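Homospermidine synthase (Legionella pneumophila subsp. pneumophila str. Philadelphia 1, PDB 2PH5) binds NAD and probably acts as a homospermidine synthase, a transferase that makes the polyamine homospermidine. Local coordinates at residues L171-A175 and L194-I200; K217-V223 and A327-E333. The contacts are given in a common frame with arbitrary orientation. Numbering follows the deposited sequence.

Interaction 1: L171-A175 and L194-I200; sequences LLNIA and LAMTLGI
Helix 158-176 packs here on the end of the next helix of the C-terminal domain and the residues after it, through aliphatic side chains and without hydrogen bonds between them. Residues 171-175 are regular helix; 194-197 form the last turn of helix 188-197. In register, the CA atoms of Leu171 and Ala195 lie 6.7 Å apart, those of Ala175 and Leu198 7.2 Å. A Schellman motif ends the second helix: Gly199, at phi 79° and psi 17°, donates its N to Met196 O (2.9 Å), and Ile200 N reaches Ala195 O (3.2 Å). This reversal brings Ile200 back to the interface.

Leu171 is the hub of the apolar contacts. With chi1 between wells at -122°, it places CD1 4.3 Å from Ile200 CG1 and CD2 4.3 Å from Ala195 CB. Leu194 (chi1 t, chi2 p) sets CD2 3.8 Å from Leu171 CB and 4.1 Å from Leu172 CD2. Leu198 CD2 lies 4.3 Å from Ile174 CG2 and 4.4 Å from Ala175 CB.

Against the backbone, Leu198 CD2 is 3.4 Å from Leu171 O.

Leu363 of strand 352-364 touches Leu171, Ile174 and Ile200, so this unit packs against the mixed sheet; the OH of Tyr313, in strand 311-322, is hydrogen-bonded to Ile200 O.

Interaction 2: K217-V223 and A327-E333; sequences KSPGEFV and ARLSIFE
The helix segment 327-333 lies against a turn, 217-220, and the strand that follows it, with polar side chains making most of the close contacts. The axes of strand 221-223 and the helix approach to 6.9 Å and run at 144°, closer to antiparallel than parallel; the CA atoms of Phe222 and Ser330 are 5.0 Å apart. Gly220 has left-handed backbone angles (phi 81°, psi 20°).

Glu333, extended through chi1 and chi2 (both t), divides its carboxylate between two donors: OE1 forms a salt bridge with Lys217 NZ at 2.8 Å, and OE2 accepts Gly220 N at 2.8 Å, nearly linear. Lys217 is t for chi1 to chi3, then turns at chi4 (m); its CD rests 3.8 Å from Leu329 CB, while NZ also donates to Ser218 O at 2.8 Å. The ammonium thus ties the turn to itself as well as to the helix. Strand 221-224 pairs in parallel with strand 344-347, making a small two-stranded sheet on which helix 325-336 packs; the CA-to-CB bond of Glu221 points away from the helix, and its carboxylate (chi1 p) forms a salt bridge with Arg346.

Ser330, chi1 m, meets the strand in two ways. Its OG accepts Val223 N at 2.8 Å, and its CB sits over the Phe222 ring, 3.5 Å from the centroid, in a CH-pi contact. With chi1 t and chi2 -76°, that ring also brings CZ within 3.9 Å of Ile331 CG1; Leu231 and Ile232 of helix 228-236 touch it too. Nearer the start of the helix segment, Ala327 CA makes a CA-H...O contact of 3.1 Å with Val223 O, and Leu329 packs on Pro325 of the second subunit.

How the interactions relate
Both contacts belong to the C-terminal saccharopine dehydrogenase-type domain, but they share no secondary-structure element and lie on opposite sides of the chain's centre, with centres 40 Å apart and nearest atoms about 25 Å apart. Interaction 1 is a buried seam, without hydrogen bonds and almost wholly aliphatic, between one helix and the end of the next with the residues that follow it, set against the larger mixed sheet. Interaction 2 is partly buried and joins elements separated by about a hundred residues. Its exposed turn uses charge and backbone hydrogen bonding and borders the second subunit, whereas its buried end combines a backbone-to-serine hydrogen bond with packing on the Phe222 ring, about 12 Å from the bound NAD.

Interaction 1: L171-A175 and L194-I200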
# COMPACT_ATOMS: atom_id res chain seq x y z
N LEU A 171 1.89 10.80 -31.31
CA LEU A 171 2.13 12.11 -31.88
C LEU A 171 1.49 12.21 -33.26
O LEU A 171 0.87 13.22 -33.60
CB LEU A 171 3.64 12.37 -31.97
CG LEU A 171 4.19 13.60 -31.24
CD1 LEU A 171 3.47 13.81 -29.94
CD2 LEU A 171 5.69 13.44 -31.00
N LEU A 172 1.60 11.15 -34.06
CA LEU A 172 1.00 11.16 -35.39
C LEU A 172 -0.52 11.03 -35.32
O LEU A 172 -1.23 11.74 -36.03
CB LEU A 172 1.59 10.05 -36.26
CG LEU A 172 3.10 10.07 -36.54
CD1 LEU A 172 3.46 8.85 -37.37
CD2 LEU A 172 3.50 11.35 -37.25
N ASN A 173 -1.02 10.14 -34.46
CA ASN A 173 -2.47 9.97 -34.35
C ASN A 173 -3.15 11.27 -33.94
O ASN A 173 -4.16 11.65 -34.52
CB ASN A 173 -2.83 8.87 -33.35
CG ASN A 173 -2.48 7.49 -33.84
OD1 ASN A 173 -2.13 7.31 -35.01
ND2 ASN A 173 -2.60 6.50 -32.97
N ILE A 174 -2.59 11.95 -32.95
CA ILE A 174 -3.18 13.21 -32.50
C ILE A 174 -3.19 14.22 -33.64
O ILE A 174 -4.07 15.07 -33.72
CB ILE A 174 -2.40 13.81 -31.32
CG1 ILE A 174 -2.44 12.85 -30.13
CG2 ILE A 174 -3.01 15.16 -30.94
CD1 ILE A 174 -1.56 13.28 -28.97
N ALA A 175 -2.20 14.12 -34.53
CA ALA A 175 -2.10 15.01 -35.67
C ALA A 175 -3.23 14.75 -36.67
O ALA A 175 -3.85 15.69 -37.16
CB ALA A 175 -0.74 14.84 -36.35
N LEU A 194 6.78 18.76 -33.97
CA LEU A 194 5.42 18.23 -34.04
C LEU A 194 4.82 18.21 -32.64
O LEU A 194 3.63 18.47 -32.47
CB LEU A 194 5.42 16.80 -34.60
CG LEU A 194 4.08 16.06 -34.46
CD1 LEU A 194 3.01 16.79 -35.24
CD2 LEU A 194 4.21 14.63 -34.94
N ALA A 195 5.64 17.90 -31.64
CA ALA A 195 5.13 17.86 -30.27
C ALA A 195 4.69 19.25 -29.82
O ALA A 195 3.64 19.41 -29.21
CB ALA A 195 6.21 17.32 -29.32
N MSE A 196 5.51 20.25 -30.13
CA MSE A 196 5.19 21.61 -29.76
C MSE A 196 3.99 22.16 -30.53
O MSE A 196 3.10 22.77 -29.94
CB MSE A 196 6.39 22.51 -29.99
CG MSE A 196 6.13 23.96 -29.67
SE MSE A 196 7.47 25.11 -30.45
CE MSE A 196 6.63 25.29 -32.19
N THR A 197 3.96 21.93 -31.84
CA THR A 197 2.86 22.42 -32.66
C THR A 197 1.53 21.80 -32.20
O THR A 197 0.47 22.38 -32.43
CB THR A 197 3.12 22.14 -34.18
OG1 THR A 197 1.98 22.51 -34.95
CG2 THR A 197 3.44 20.69 -34.42
N LEU A 198 1.60 20.65 -31.54
CA LEU A 198 0.40 19.98 -31.03
C LEU A 198 0.02 20.39 -29.60
O LEU A 198 -1.00 19.94 -29.08
CB LEU A 198 0.57 18.46 -31.09
CG LEU A 198 0.12 17.79 -32.39
CD1 LEU A 198 0.45 18.66 -33.59
CD2 LEU A 198 0.78 16.43 -32.50
N GLY A 199 0.84 21.23 -28.97
CA GLY A 199 0.52 21.70 -27.62
C GLY A 199 0.81 20.77 -26.46
O GLY A 199 0.30 20.95 -25.35
N ILE A 200 1.64 19.77 -26.71
CA ILE A 200 2.01 18.81 -25.70
C ILE A 200 2.82 19.50 -24.63
O ILE A 200 3.92 19.99 -24.89
CB ILE A 200 2.87 17.69 -26.29
CG1 ILE A 200 2.16 17.10 -27.51
CG2 ILE A 200 3.10 16.62 -25.24
CD1 ILE A 200 0.80 16.52 -27.21

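Interaction 2: K217-V223 and A327-E333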
# COMPACT_ATOMS: atom_id res chain seq x y z
N LYS A 217 0.49 -12.95 -0.79
CA LYS A 217 1.86 -12.59 -0.49
C LYS A 217 2.20 -13.00 0.94
O LYS A 217 1.32 -13.06 1.80
CB LYS A 217 2.07 -11.09 -0.64
CG LYS A 217 3.43 -10.61 -0.16
CD LYS A 217 3.50 -9.09 -0.14
CE LYS A 217 4.89 -8.62 0.26
NZ LYS A 217 5.26 -9.10 1.62
N SER A 218 3.47 -13.30 1.18
CA SER A 218 3.91 -13.65 2.52
C SER A 218 4.83 -12.55 3.05
O SER A 218 5.47 -11.84 2.28
CB SER A 218 4.66 -14.99 2.54
OG SER A 218 3.75 -16.07 2.53
N PRO A 219 4.88 -12.38 4.38
CA PRO A 219 5.74 -11.36 4.97
C PRO A 219 7.19 -11.71 4.68
O PRO A 219 7.53 -12.88 4.53
CB PRO A 219 5.43 -11.46 6.45
CG PRO A 219 4.01 -11.86 6.46
CD PRO A 219 3.94 -12.91 5.39
N GLY A 220 8.03 -10.68 4.60
CA GLY A 220 9.45 -10.89 4.38
C GLY A 220 9.91 -11.14 2.96
O GLY A 220 10.99 -11.67 2.75
N GLU A 221 9.11 -10.75 1.98
CA GLU A 221 9.52 -10.98 0.61
C GLU A 221 9.01 -9.87 -0.29
O GLU A 221 7.94 -9.32 -0.07
CB GLU A 221 8.97 -12.32 0.12
CG GLU A 221 7.50 -12.30 -0.23
CD GLU A 221 6.97 -13.66 -0.66
OE1 GLU A 221 7.75 -14.45 -1.23
OE2 GLU A 221 5.76 -13.93 -0.44
N PHE A 222 9.80 -9.53 -1.30
CA PHE A 222 9.40 -8.51 -2.25
C PHE A 222 8.89 -9.27 -3.49
O PHE A 222 9.65 -9.99 -4.14
CB PHE A 222 10.58 -7.61 -2.60
CG PHE A 222 10.18 -6.31 -3.24
CD1 PHE A 222 9.78 -6.26 -4.57
CD2 PHE A 222 10.17 -5.13 -2.49
CE1 PHE A 222 9.38 -5.05 -5.16
CE2 PHE A 222 9.77 -3.92 -3.07
CZ PHE A 222 9.38 -3.88 -4.41
N VAL A 223 7.60 -9.13 -3.77
CA VAL A 223 6.97 -9.81 -4.90
C VAL A 223 6.65 -8.84 -6.03
O VAL A 223 6.11 -7.75 -5.81
CB VAL A 223 5.68 -10.53 -4.43
CG1 VAL A 223 5.13 -11.44 -5.52
CG2 VAL A 223 5.99 -11.36 -3.19
N ALA A 327 3.31 -5.97 -5.48
CA ALA A 327 4.48 -5.08 -5.46
C ALA A 327 4.13 -3.84 -4.64
O ALA A 327 5.02 -3.16 -4.13
CB ALA A 327 4.88 -4.69 -6.88
N ARG A 328 2.84 -3.54 -4.51
CA ARG A 328 2.40 -2.38 -3.73
C ARG A 328 2.61 -2.71 -2.27
O ARG A 328 3.15 -1.91 -1.51
CB ARG A 328 0.93 -2.08 -3.97
CG ARG A 328 0.63 -1.71 -5.40
CD ARG A 328 -0.88 -1.68 -5.66
NE ARG A 328 -1.14 -1.89 -7.08
CZ ARG A 328 -2.33 -2.13 -7.61
NH1 ARG A 328 -2.43 -2.31 -8.92
NH2 ARG A 328 -3.40 -2.19 -6.82
N LEU A 329 2.20 -3.92 -1.90
CA LEU A 329 2.37 -4.39 -0.54
C LEU A 329 3.87 -4.48 -0.26
O LEU A 329 4.31 -4.19 0.85
CB LEU A 329 1.72 -5.77 -0.36
CG LEU A 329 0.20 -5.88 -0.53
CD1 LEU A 329 -0.23 -7.35 -0.48
CD2 LEU A 329 -0.49 -5.10 0.57
N SER A 330 4.64 -4.89 -1.26
CA SER A 330 6.08 -5.02 -1.10
C SER A 330 6.75 -3.69 -0.79
O SER A 330 7.53 -3.58 0.16
CB SER A 330 6.70 -5.65 -2.35
OG SER A 330 6.32 -7.00 -2.48
N ILE A 331 6.45 -2.68 -1.60
CA ILE A 331 7.01 -1.35 -1.39
C ILE A 331 6.59 -0.86 0.01
O ILE A 331 7.42 -0.31 0.74
CB ILE A 331 6.50 -0.39 -2.48
CG1 ILE A 331 7.18 -0.74 -3.81
CG2 ILE A 331 6.74 1.05 -2.08
CD1 ILE A 331 6.52 -0.11 -5.02
N PHE A 332 5.33 -1.06 0.36
CA PHE A 332 4.83 -0.65 1.67
C PHE A 332 5.69 -1.28 2.78
O PHE A 332 6.12 -0.59 3.71
CB PHE A 332 3.35 -1.06 1.82
CG PHE A 332 2.76 -0.77 3.18
CD1 PHE A 332 2.90 -1.68 4.23
CD2 PHE A 332 2.03 0.40 3.40
CE1 PHE A 332 2.33 -1.43 5.49
CE2 PHE A 332 1.46 0.66 4.66
CZ PHE A 332 1.62 -0.26 5.70
N GLU A 333 5.96 -2.58 2.65
CA GLU A 333 6.77 -3.31 3.62
C GLU A 333 8.23 -2.83 3.61
O GLU A 333 8.89 -2.83 4.65
CB GLU A 333 6.68 -4.82 3.32
CG GLU A 333 7.60 -5.72 4.14
CD GLU A 333 7.38 -7.21 3.84
OE1 GLU A 333 7.41 -7.59 2.64
OE2 GLU A 333 7.19 -8.00 4.79